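Local coordinates for protein adenylyl-sulfate kinase 1, chloroplastic (Arabidopsis thaliana, PDB 3UIE) that transfers a phosphate from ATP to the 3'-hydroxyl of adenosine 5'-phosphosulfate, making the activated sulfate donor 3'-phosphoadenylyl sulfate in the plastid, at residues Ala80-Arg85 / Ala102-Pro107; Glu126-Val131 / Glu164-Cys169; Leu21-Cys26 / Gly97-Ala102. All blocks are in the same frame, centred on the assembly; numbering follows the deposited sequence. Where two conformers were deposited one is given.

Interaction 1 (Ala80-Arg85 / Ala102-Pro107); sequences AENIRR and ASLISP. With ADX (adenosine-5'-phosphosulfate), chain D.
The phosphosulfate end of the substrate site of this APS kinase lies between a stretch of helix, Ala80-Arg85, and the loop that leaves a central strand, Ala102-Pro107. Bound adenosine-5'-phosphosulfate is gripped from both. On the helix, Asn82 has CG anti to the backbone N (chi1 -178°), which brings its amide to the ligand; ND2 donates to sulfate O1B at 2.8 Å and, more weakly, to O1A of the alpha-phosphate. Both bonds are bent, with N-H...O angles near 130°, consistent with a nitrogen placed between two acceptors. Asn69 ND2 donates to Asn82 OD1, which is consistent with the amide being turned with ND2 toward the ligand. From the loop come two backbone donors: Ile105 N reaches phosphate O2A at 2.9 Å in a nearly straight bond (164°), and Ser106 N reaches sulfate O3B at 2.8 Å. Ile105 CD1 also lies 3.4 Å from C2 of the adenine.

Beneath these polar contacts the protein closes on itself mainly through apolar groups. Ile83 extends CD1 to within 3.6 Å of Ser106 CA, and the same methyl meets Pro107 CD at 4.1 Å. The Leu104 methyl CD2 packs against the amide nitrogen of Asn82, 3.6 Å from ND2. Ser106, by similarity the phosphoserine intermediate, has its OG in the crowded position between backbone N and carbonyl carbon; OG donates to Leu104 O from above the carbonyl plane and is also bonded to Trp29 NE1, so the hydroxyl is tied to the protein.

On the helix's other side Arg84 clasps Glu81 side-on with two nitrogens, facing the second subunit, where Leu68 O accepts from Arg84 NH2. Helix 76-95 thus spans dimer interface and substrate, Ile83 also touching helix 109-117, while strand 99-103 runs between strands 26-31 and 56-60.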
loop_
_atom_site.group_PDB
_atom_site.type_symbol
_atom_site.label_atom_id
_atom_site.label_comp_id
_atom_site.label_asym_id
_atom_site.label_seq_id
_atom_site.Cartn_x
_atom_site.Cartn_y
_atom_site.Cartn_z
ATOM N N ALA A 80 -0.424 17.015 -6.081
ATOM C CA ALA A 80 0.668 16.849 -5.126
ATOM C C ALA A 80 0.324 15.800 -4.052
ATOM O O ALA A 80 1.151 14.948 -3.707
ATOM C CB ALA A 80 1.025 18.188 -4.482
ATOM N N GLU A 81 -0.896 15.861 -3.522
ATOM C CA GLU A 81 -1.340 14.891 -2.522
ATOM C C GLU A 81 -1.453 13.489 -3.127
ATOM O O GLU A 81 -1.086 12.501 -2.497
ATOM C CB GLU A 81 -2.681 15.319 -1.908
ATOM C CG GLU A 81 -3.221 14.359 -0.859
ATOM C CD GLU A 81 -2.351 14.269 0.383
ATOM O OE1 GLU A 81 -1.319 14.977 0.484
ATOM O OE2 GLU A 81 -2.718 13.477 1.271
ATOM N N ASN A 82 -1.953 13.417 -4.355
ATOM C CA ASN A 82 -2.033 12.155 -5.081
ATOM C C ASN A 82 -0.650 11.503 -5.161
ATOM O O ASN A 82 -0.479 10.335 -4.836
ATOM C CB ASN A 82 -2.574 12.413 -6.493
ATOM C CG ASN A 82 -2.741 11.144 -7.303
ATOM O OD1 ASN A 82 -3.324 10.164 -6.836
ATOM N ND2 ASN A 82 -2.235 11.158 -8.525
ATOM N N ILE A 83 0.334 12.282 -5.604
ATOM C CA ILE A 83 1.708 11.807 -5.757
ATOM C C ILE A 83 2.284 11.440 -4.397
ATOM O O ILE A 83 2.943 10.409 -4.237
ATOM C CB ILE A 83 2.597 12.905 -6.416
ATOM C CG1 ILE A 83 2.136 13.176 -7.853
ATOM C CG2 ILE A 83 4.078 12.524 -6.344
ATOM C CD1 ILE A 83 2.646 14.527 -8.425
ATOM N N ARG A 84 2.054 12.302 -3.416
ATOM C CA ARG A 84 2.576 12.061 -2.082
ATOM C C ARG A 84 2.085 10.722 -1.536
ATOM O O ARG A 84 2.877 9.923 -1.042
ATOM C CB ARG A 84 2.161 13.174 -1.119
ATOM C CG ARG A 84 2.750 12.996 0.266
ATOM C CD ARG A 84 2.103 13.908 1.297
ATOM N NE ARG A 84 0.764 13.473 1.696
ATOM C CZ ARG A 84 0.510 12.556 2.631
ATOM N NH1 ARG A 84 1.506 11.944 3.265
ATOM N NH2 ARG A 84 -0.747 12.242 2.929
ATOM N N ARG A 85 0.779 10.483 -1.610
ATOM C CA ARG A 85 0.221 9.242 -1.064
ATOM C C ARG A 85 0.741 8.039 -1.834
ATOM O O ARG A 85 1.079 7.018 -1.239
ATOM C CB ARG A 85 -1.308 9.244 -1.100
ATOM C CG ARG A 85 -1.969 10.248 -0.174
ATOM C CD ARG A 85 -3.491 10.096 -0.270
ATOM N NE ARG A 85 -4.211 11.208 0.338
ATOM C CZ ARG A 85 -5.522 11.385 0.224
ATOM N NH1 ARG A 85 -6.254 10.522 -0.475
ATOM N NH2 ARG A 85 -6.101 12.430 0.800
ATOM N N ALA A 102 5.053 2.319 -10.077
ATOM C CA ALA A 102 4.081 3.397 -9.979
ATOM C C ALA A 102 3.963 4.078 -11.325
ATOM O O ALA A 102 4.955 4.519 -11.893
ATOM C CB ALA A 102 4.491 4.395 -8.894
ATOM N N SER A 103 2.750 4.150 -11.849
ATOM C CA SER A 103 2.514 4.712 -13.181
ATOM C C SER A 103 1.518 5.861 -13.090
ATOM O O SER A 103 0.321 5.631 -13.138
ATOM C CB SER A 103 1.979 3.618 -14.113
ATOM O OG SER A 103 1.518 4.133 -15.359
ATOM N N LEU A 104 2.020 7.077 -12.918
ATOM C CA LEU A 104 1.195 8.259 -12.699
ATOM C C LEU A 104 1.808 9.362 -13.533
ATOM O O LEU A 104 3.029 9.401 -13.687
ATOM C CB LEU A 104 1.315 8.702 -11.242
ATOM C CG LEU A 104 0.401 8.355 -10.079
ATOM C CD1 LEU A 104 0.511 6.889 -9.697
ATOM C CD2 LEU A 104 0.798 9.240 -8.908
ATOM N N ILE A 105 0.985 10.270 -14.057
ATOM C CA ILE A 105 1.532 11.423 -14.779
ATOM C C ILE A 105 2.574 12.130 -13.919
ATOM O O ILE A 105 3.659 12.464 -14.391
ATOM C CB ILE A 105 0.429 12.418 -15.218
ATOM C CG1 ILE A 105 -0.517 11.746 -16.214
ATOM C CG2 ILE A 105 1.055 13.678 -15.843
ATOM C CD1 ILE A 105 -1.694 12.623 -16.643
ATOM N N SER A 106 2.233 12.329 -12.647
ATOM C CA SER A 106 3.124 12.956 -11.652
ATOM C C SER A 106 3.949 14.101 -12.231
ATOM O O SER A 106 5.170 14.014 -12.316
ATOM C CB SER A 106 4.020 11.910 -10.970
ATOM O OG SER A 106 4.616 11.026 -11.905
ATOM N N PRO A 107 3.272 15.186 -12.637
ATOM C CA PRO A 107 3.895 16.227 -13.467
ATOM C C PRO A 107 4.917 17.105 -12.746
ATOM O O PRO A 107 5.757 17.685 -13.406
ATOM C CB PRO A 107 2.691 17.069 -13.919
ATOM C CG PRO A 107 1.692 16.892 -12.818
ATOM C CD PRO A 107 1.853 15.465 -12.361
HETATM S SB ADX D . -1.479 12.989 -11.623
HETATM O O1B ADX D . -2.210 13.280 -10.422
HETATM O O2B ADX D . -1.072 14.267 -12.251
HETATM O O3B ADX D . -0.259 12.207 -11.342
HETATM P PA ADX D . -2.778 10.724 -12.574
HETATM O O1A ADX D . -3.066 10.291 -11.161
HETATM O O2A ADX D . -1.782 9.804 -13.262
HETATM O O3A ADX D . -2.344 12.259 -12.620
HETATM O "O5'" ADX D . -4.150 10.687 -13.351
HETATM C "C5'" ADX D . -4.156 10.784 -14.743
HETATM C "C4'" ADX D . -5.306 10.226 -15.405
HETATM O "O4'" ADX D . -6.463 10.972 -15.043
HETATM C "C3'" ADX D . -5.127 10.359 -16.874
HETATM O "O3'" ADX D . -5.226 9.094 -17.449
HETATM C "C2'" ADX D . -6.227 11.097 -17.344
HETATM O "O2'" ADX D . -6.988 10.199 -18.080
HETATM C "C1'" ADX D . -7.052 11.508 -16.188
HETATM N N9 ADX D . -7.247 12.932 -16.136
HETATM C C8 ADX D . -8.421 13.562 -15.899
HETATM N N7 ADX D . -8.199 14.888 -15.845
HETATM C C5 ADX D . -6.881 15.099 -16.048
HETATM C C6 ADX D . -6.070 16.249 -16.109
HETATM N N6 ADX D . -6.649 17.540 -15.914
HETATM N N1 ADX D . -4.741 16.126 -16.349
HETATM C C2 ADX D . -4.192 14.912 -16.522
HETATM N N3 ADX D . -4.943 13.788 -16.467
HETATM C C4 ADX D . -6.272 13.850 -16.232
#

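Interaction 2 (Glu126-Val131 / Glu164-Cys169); sequences EVFMDV and EPPLNC
Phe128 and Glu126 both carry CG anti to the backbone N (chi1 180° and -168°), and, two residues apart on one strand, they point the same way, toward the loop Glu164-Cys169. Cys169 answers with SG in the crowded position between its backbone N and carbonyl carbon, which places the sulfur 3.7 Å from Phe128 CB.

The aromatic ring is the main apolar surface. Pro166 CD stands over one face, 3.8 Å from the ring centroid and only 17° off the normal, the geometry of a CH-pi contact; Asp130 CA covers the opposite face, offset toward the rim, so the ring is sandwiched between the loop and its own chain. Farther out, Pro165 CB approaches Phe128 CZ at 3.8 Å, its ring lying alongside and pointing the same way.

Glu126 supplies the polar half. Its extended chain crosses Pro166 obliquely, and OE2 rests 3.6 Å from Pro166 CG. The carboxylate's main partners are charged: Arg112 takes OE2 and Arg116 takes OE1, so it is probably ionised. A water also donates to Glu126 OE1 at 2.9 Å and accepts from Asn168 N at 3.0 Å, bridging carboxylate and loop backbone. Near the strand, Cys169 CB comes within 3.3 Å of Glu126 O, where the loop draws closest to the backbone.

The contact therefore fastens the loop that precedes strand 171-173 to strand 124-129, whose other neighbour is strand 26-31. Just past the loop, backbone bonds from Glu126 and Phe128 to Ile171 begin the parallel pairing with strand 171-173, the outermost strand of the sheet within this chain. Phe128 also touches Tyr163 and lies near Gly32 of the ATP-binding loop, Pro166 packs on Thr31, and the Val127 side chain, directed away from the loop, meets helix 38-51.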
loop_
_atom_site.group_PDB
_atom_site.type_symbol
_atom_site.label_atom_id
_atom_site.label_comp_id
_atom_site.label_asym_id
_atom_site.label_seq_id
_atom_site.Cartn_x
_atom_site.Cartn_y
_atom_site.Cartn_z
ATOM N N GLU A 126 13.599 6.212 -11.199
ATOM C CA GLU A 126 12.711 7.112 -11.927
ATOM C C GLU A 126 12.806 6.830 -13.419
ATOM O O GLU A 126 13.880 6.905 -14.008
ATOM C CB GLU A 126 13.086 8.561 -11.617
ATOM C CG GLU A 126 12.082 9.597 -12.081
ATOM C CD GLU A 126 12.409 10.978 -11.545
ATOM O OE1 GLU A 126 13.548 11.171 -11.074
ATOM O OE2 GLU A 126 11.524 11.865 -11.583
ATOM N N VAL A 127 11.667 6.520 -14.024
ATOM C CA VAL A 127 11.599 6.125 -15.421
ATOM C C VAL A 127 10.777 7.157 -16.190
ATOM O O VAL A 127 9.604 7.350 -15.894
ATOM C CB VAL A 127 10.952 4.722 -15.557
ATOM C CG1 VAL A 127 10.796 4.336 -17.016
ATOM C CG2 VAL A 127 11.784 3.688 -14.802
ATOM N N PHE A 128 11.409 7.849 -17.143
ATOM C CA PHE A 128 10.743 8.919 -17.882
ATOM C C PHE A 128 10.280 8.391 -19.231
ATOM O O PHE A 128 11.093 7.928 -20.036
ATOM C CB PHE A 128 11.721 10.097 -18.092
ATOM C CG PHE A 128 11.142 11.272 -18.850
ATOM C CD1 PHE A 128 9.798 11.608 -18.756
ATOM C CD2 PHE A 128 11.961 12.047 -19.665
ATOM C CE1 PHE A 128 9.288 12.695 -19.454
ATOM C CE2 PHE A 128 11.452 13.129 -20.372
ATOM C CZ PHE A 128 10.108 13.454 -20.267
ATOM N N MET A 129 8.973 8.463 -19.482
ATOM C CA MET A 129 8.449 8.188 -20.810
ATOM C C MET A 129 8.629 9.445 -21.665
ATOM O O MET A 129 7.762 10.326 -21.705
ATOM C CB MET A 129 6.979 7.782 -20.748
ATOM C CG MET A 129 6.693 6.573 -19.823
ATOM S SD MET A 129 7.786 5.156 -20.128
ATOM C CE MET A 129 7.186 4.614 -21.729
ATOM N N ASP A 130 9.768 9.519 -22.341
ATOM C CA ASP A 130 10.179 10.713 -23.068
ATOM C C ASP A 130 9.503 10.767 -24.441
ATOM O O ASP A 130 10.154 10.599 -25.465
ATOM C CB ASP A 130 11.703 10.689 -23.221
ATOM C CG ASP A 130 12.264 11.978 -23.801
ATOM O OD1 ASP A 130 11.524 12.985 -23.896
ATOM O OD2 ASP A 130 13.461 11.972 -24.155
ATOM N N VAL A 131 8.197 11.006 -24.440
ATOM C CA VAL A 131 7.404 11.056 -25.652
ATOM C C VAL A 131 6.815 12.453 -25.762
ATOM O O VAL A 131 6.116 12.904 -24.863
ATOM C CB VAL A 131 6.260 10.023 -25.598
ATOM C CG1 VAL A 131 5.452 10.038 -26.896
ATOM C CG2 VAL A 131 6.827 8.630 -25.320
ATOM N N GLU A 164 6.703 18.812 -15.773
ATOM C CA GLU A 164 8.116 19.060 -15.512
ATOM C C GLU A 164 8.937 17.781 -15.643
ATOM O O GLU A 164 8.903 16.928 -14.761
ATOM C CB GLU A 164 8.280 19.676 -14.119
ATOM C CG GLU A 164 7.485 20.973 -13.955
ATOM C CD GLU A 164 7.554 21.556 -12.553
ATOM O OE1 GLU A 164 7.779 20.790 -11.595
ATOM O OE2 GLU A 164 7.381 22.784 -12.408
ATOM N N PRO A 165 9.672 17.630 -16.760
ATOM C CA PRO A 165 10.427 16.384 -16.923
ATOM C C PRO A 165 11.520 16.200 -15.867
ATOM O O PRO A 165 12.038 17.172 -15.320
ATOM C CB PRO A 165 11.045 16.534 -18.317
ATOM C CG PRO A 165 11.121 17.994 -18.528
ATOM C CD PRO A 165 9.883 18.549 -17.889
ATOM N N PRO A 166 11.865 14.942 -15.577
ATOM C CA PRO A 166 12.944 14.657 -14.634
ATOM C C PRO A 166 14.260 15.193 -15.184
ATOM O O PRO A 166 14.485 15.137 -16.385
ATOM C CB PRO A 166 12.984 13.127 -14.594
ATOM C CG PRO A 166 11.630 12.696 -15.047
ATOM C CD PRO A 166 11.217 13.715 -16.071
ATOM N N LEU A 167 15.104 15.701 -14.301
ATOM C CA LEU A 167 16.388 16.271 -14.698
ATOM C C LEU A 167 17.487 15.224 -14.640
ATOM O O LEU A 167 18.516 15.361 -15.285
ATOM C CB LEU A 167 16.748 17.441 -13.785
ATOM C CG LEU A 167 15.730 18.575 -13.757
ATOM C CD1 LEU A 167 16.209 19.702 -12.868
ATOM C CD2 LEU A 167 15.457 19.064 -15.162
ATOM N N ASN A 168 17.274 14.172 -13.859
ATOM C CA ASN A 168 18.327 13.192 -13.670
ATOM C C ASN A 168 17.780 11.803 -13.406
ATOM O O ASN A 168 18.096 11.186 -12.391
ATOM C CB ASN A 168 19.233 13.617 -12.512
ATOM C CG ASN A 168 20.579 12.932 -12.559
ATOM O OD1 ASN A 168 21.049 12.552 -13.633
ATOM N ND2 ASN A 168 21.204 12.756 -11.397
ATOM N N CYS A 169 16.952 11.306 -14.310
ATOM C CA CYS A 169 16.277 10.038 -14.025
ATOM C C CYS A 169 17.199 8.881 -14.364
ATOM O O CYS A 169 18.157 9.044 -15.130
ATOM C CB CYS A 169 14.963 9.938 -14.788
ATOM S SG CYS A 169 15.135 9.967 -16.556
HETATM O O HOH W 1 15.466 13.243 -11.638
#

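Interaction 3 (Leu21-Cys26 / Gly97-Ala102); sequences LDQKGC and GIICIA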
loop_
_atom_site.group_PDB
_atom_site.type_symbol
_atom_site.label_atom_id
_atom_site.label_comp_id
_atom_site.label_asym_id
_atom_site.label_seq_id
_atom_site.Cartn_x
_atom_site.Cartn_y
_atom_site.Cartn_z
ATOM N N LEU A 21 11.450 -14.011 -1.134
ATOM C CA LEU A 21 11.056 -13.754 -2.524
ATOM C C LEU A 21 12.205 -13.867 -3.513
ATOM O O LEU A 21 11.973 -13.871 -4.719
ATOM C CB LEU A 21 10.457 -12.349 -2.670
ATOM C CG LEU A 21 9.173 -12.092 -1.882
ATOM C CD1 LEU A 21 8.813 -10.623 -1.936
ATOM C CD2 LEU A 21 8.064 -12.936 -2.454
ATOM N N ASP A 22 13.435 -13.926 -3.011
ATOM C CA ASP A 22 14.630 -13.838 -3.866
ATOM C C ASP A 22 14.634 -12.625 -4.813
ATOM O O ASP A 22 14.869 -12.756 -6.026
ATOM C CB ASP A 22 14.853 -15.133 -4.653
ATOM C CG ASP A 22 16.269 -15.226 -5.234
ATOM O OD1 ASP A 22 17.184 -14.520 -4.748
ATOM O OD2 ASP A 22 16.468 -16.022 -6.171
ATOM N N GLN A 23 14.376 -11.446 -4.255
ATOM C CA GLN A 23 14.456 -10.184 -4.998
ATOM C C GLN A 23 14.584 -9.064 -3.981
ATOM O O GLN A 23 14.465 -9.302 -2.778
ATOM C CB GLN A 23 13.198 -9.952 -5.831
ATOM C CG GLN A 23 11.926 -9.808 -4.961
ATOM C CD GLN A 23 10.657 -9.817 -5.797
ATOM O OE1 GLN A 23 10.465 -10.696 -6.634
ATOM N NE2 GLN A 23 9.776 -8.849 -5.559
ATOM N N LYS A 24 14.809 -7.848 -4.466
ATOM C CA LYS A 24 14.878 -6.683 -3.599
ATOM C C LYS A 24 13.696 -5.753 -3.840
ATOM O O LYS A 24 13.344 -5.467 -4.990
ATOM C CB LYS A 24 16.202 -5.935 -3.809
ATOM C CG LYS A 24 17.393 -6.745 -3.321
ATOM C CD LYS A 24 18.673 -5.953 -3.358
ATOM C CE LYS A 24 19.852 -6.819 -2.957
ATOM N NZ LYS A 24 20.155 -7.865 -3.974
ATOM N N GLY A 25 13.080 -5.306 -2.748
ATOM C CA GLY A 25 11.973 -4.376 -2.825
ATOM C C GLY A 25 12.474 -3.066 -3.405
ATOM O O GLY A 25 13.587 -2.643 -3.116
ATOM N N CYS A 26 11.665 -2.424 -4.234
ATOM C CA CYS A 26 12.083 -1.157 -4.815
ATOM C C CYS A 26 10.874 -0.467 -5.403
ATOM O O CYS A 26 9.797 -1.053 -5.469
ATOM C CB CYS A 26 13.167 -1.366 -5.881
ATOM S SG CYS A 26 12.720 -2.534 -7.205
ATOM N N GLY A 97 9.160 -6.006 0.186
ATOM C CA GLY A 97 10.035 -6.763 -0.698
ATOM C C GLY A 97 9.569 -6.810 -2.149
ATOM O O GLY A 97 10.142 -7.520 -2.973
ATOM N N ILE A 98 8.511 -6.063 -2.451
ATOM C CA ILE A 98 7.868 -6.077 -3.762
ATOM C C ILE A 98 8.541 -5.076 -4.701
ATOM O O ILE A 98 8.987 -4.028 -4.258
ATOM C CB ILE A 98 6.387 -5.650 -3.612
ATOM C CG1 ILE A 98 5.662 -6.560 -2.617
ATOM C CG2 ILE A 98 5.694 -5.622 -4.957
ATOM C CD1 ILE A 98 5.600 -7.975 -3.049
ATOM N N ILE A 99 8.609 -5.410 -5.990
ATOM C CA ILE A 99 9.003 -4.454 -7.019
ATOM C C ILE A 99 7.753 -3.669 -7.363
ATOM O O ILE A 99 6.862 -4.158 -8.061
ATOM C CB ILE A 99 9.568 -5.165 -8.261
ATOM C CG1 ILE A 99 10.842 -5.928 -7.871
ATOM C CG2 ILE A 99 9.872 -4.150 -9.400
ATOM C CD1 ILE A 99 11.254 -7.027 -8.841
ATOM N N CYS A 100 7.670 -2.459 -6.828
ATOM C CA CYS A 100 6.458 -1.659 -6.970
ATOM C C CYS A 100 6.583 -0.707 -8.148
ATOM O O CYS A 100 7.484 0.130 -8.171
ATOM C CB CYS A 100 6.209 -0.861 -5.678
ATOM S SG CYS A 100 4.651 0.045 -5.694
ATOM N N ILE A 101 5.689 -0.843 -9.128
ATOM C CA ILE A 101 5.732 -0.003 -10.316
ATOM C C ILE A 101 4.649 1.060 -10.210
ATOM O O ILE A 101 3.469 0.738 -10.207
ATOM C CB ILE A 101 5.475 -0.837 -11.579
ATOM C CG1 ILE A 101 6.481 -1.995 -11.659
ATOM C CG2 ILE A 101 5.530 0.064 -12.842
ATOM C CD1 ILE A 101 6.065 -3.085 -12.639
ATOM N N ALA A 102 5.053 2.319 -10.077
ATOM C CA ALA A 102 4.081 3.397 -9.979
ATOM C C ALA A 102 3.963 4.078 -11.325
ATOM O O ALA A 102 4.955 4.519 -11.893
ATOM C CB ALA A 102 4.491 4.395 -8.894
#
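Three hydrogen bonds join Leu21-Cys26 to Gly97-Ala102. The straightest (169°) runs from Cys100 N to Cys26 O at 2.9 Å, in the carbonyl plane; Cys26 N returns a bond to Ile98 O at 3.1 Å, from above that carbonyl's plane. Cys26 thus bonds to residues on both sides of Ile99, the signature of a parallel bridge. The third comes from a side chain: Gln23 NE2 donates to Gly97 O at 2.9 Å, on a lone pair and close to the amide plane. Gln23 has CG in the crowded position (chi1 63°) and extends beyond it to reach that carbonyl, while Leu55 N binds OE1, so the amide ties Gly97 to the residue before strand 56-60. An alanine here would remove both amide bonds and would probably loosen the hold on the Gly97 carbonyl.

Here the backbones come very close. Gly25 CA lies 3.3 Å from Ile98 O, a CA-H...O contact, and a side chain on Gly25 would press against Gly97 CA. Gly97, with positive phi (95°), closes a Schellman motif after helix 76-95; a CB there would crowd Leu21 CD1 and the preceding carbonyl. Ile99 packs next, CG1 and CG2 against Cys26 SG, both at 3.9 Å, and its end crosses the Gln23 amide obliquely. Leu21 CD1 approaches Ile98 CD1 at 4.3 Å, and both residues also meet their counterparts in the second subunit.

This is how parallel strands of a P-loop kinase's Rossmann-like sheet begin: strands 26-31 and 99-103 start pairing a few residues after helices 14-21 and 76-95, far from the annotated sites.

Interactions 1 and 3 share Ala102 and use opposite ends of strand 99-103: the pairing with 26-31 starts in interaction 3, and the strand leads into the substrate loop of interaction 1, their centres about 19 Å apart. Both also reach the second subunit. Interaction 2 lies on the far side of strand 26-31, its centre about 14 Å from that of interaction 1, and the two touch where Pro107 O and Glu164 N are 2.8 Å apart, a probable hydrogen bond. Interaction 1 binds the substrate directly; the side chain of Glu126 is about 12 Å from the bound adenosine-5'-phosphosulfate. The side chain of Cys100 in interaction 3 is about 14 Å from the bound adenosine-5'-phosphosulfate.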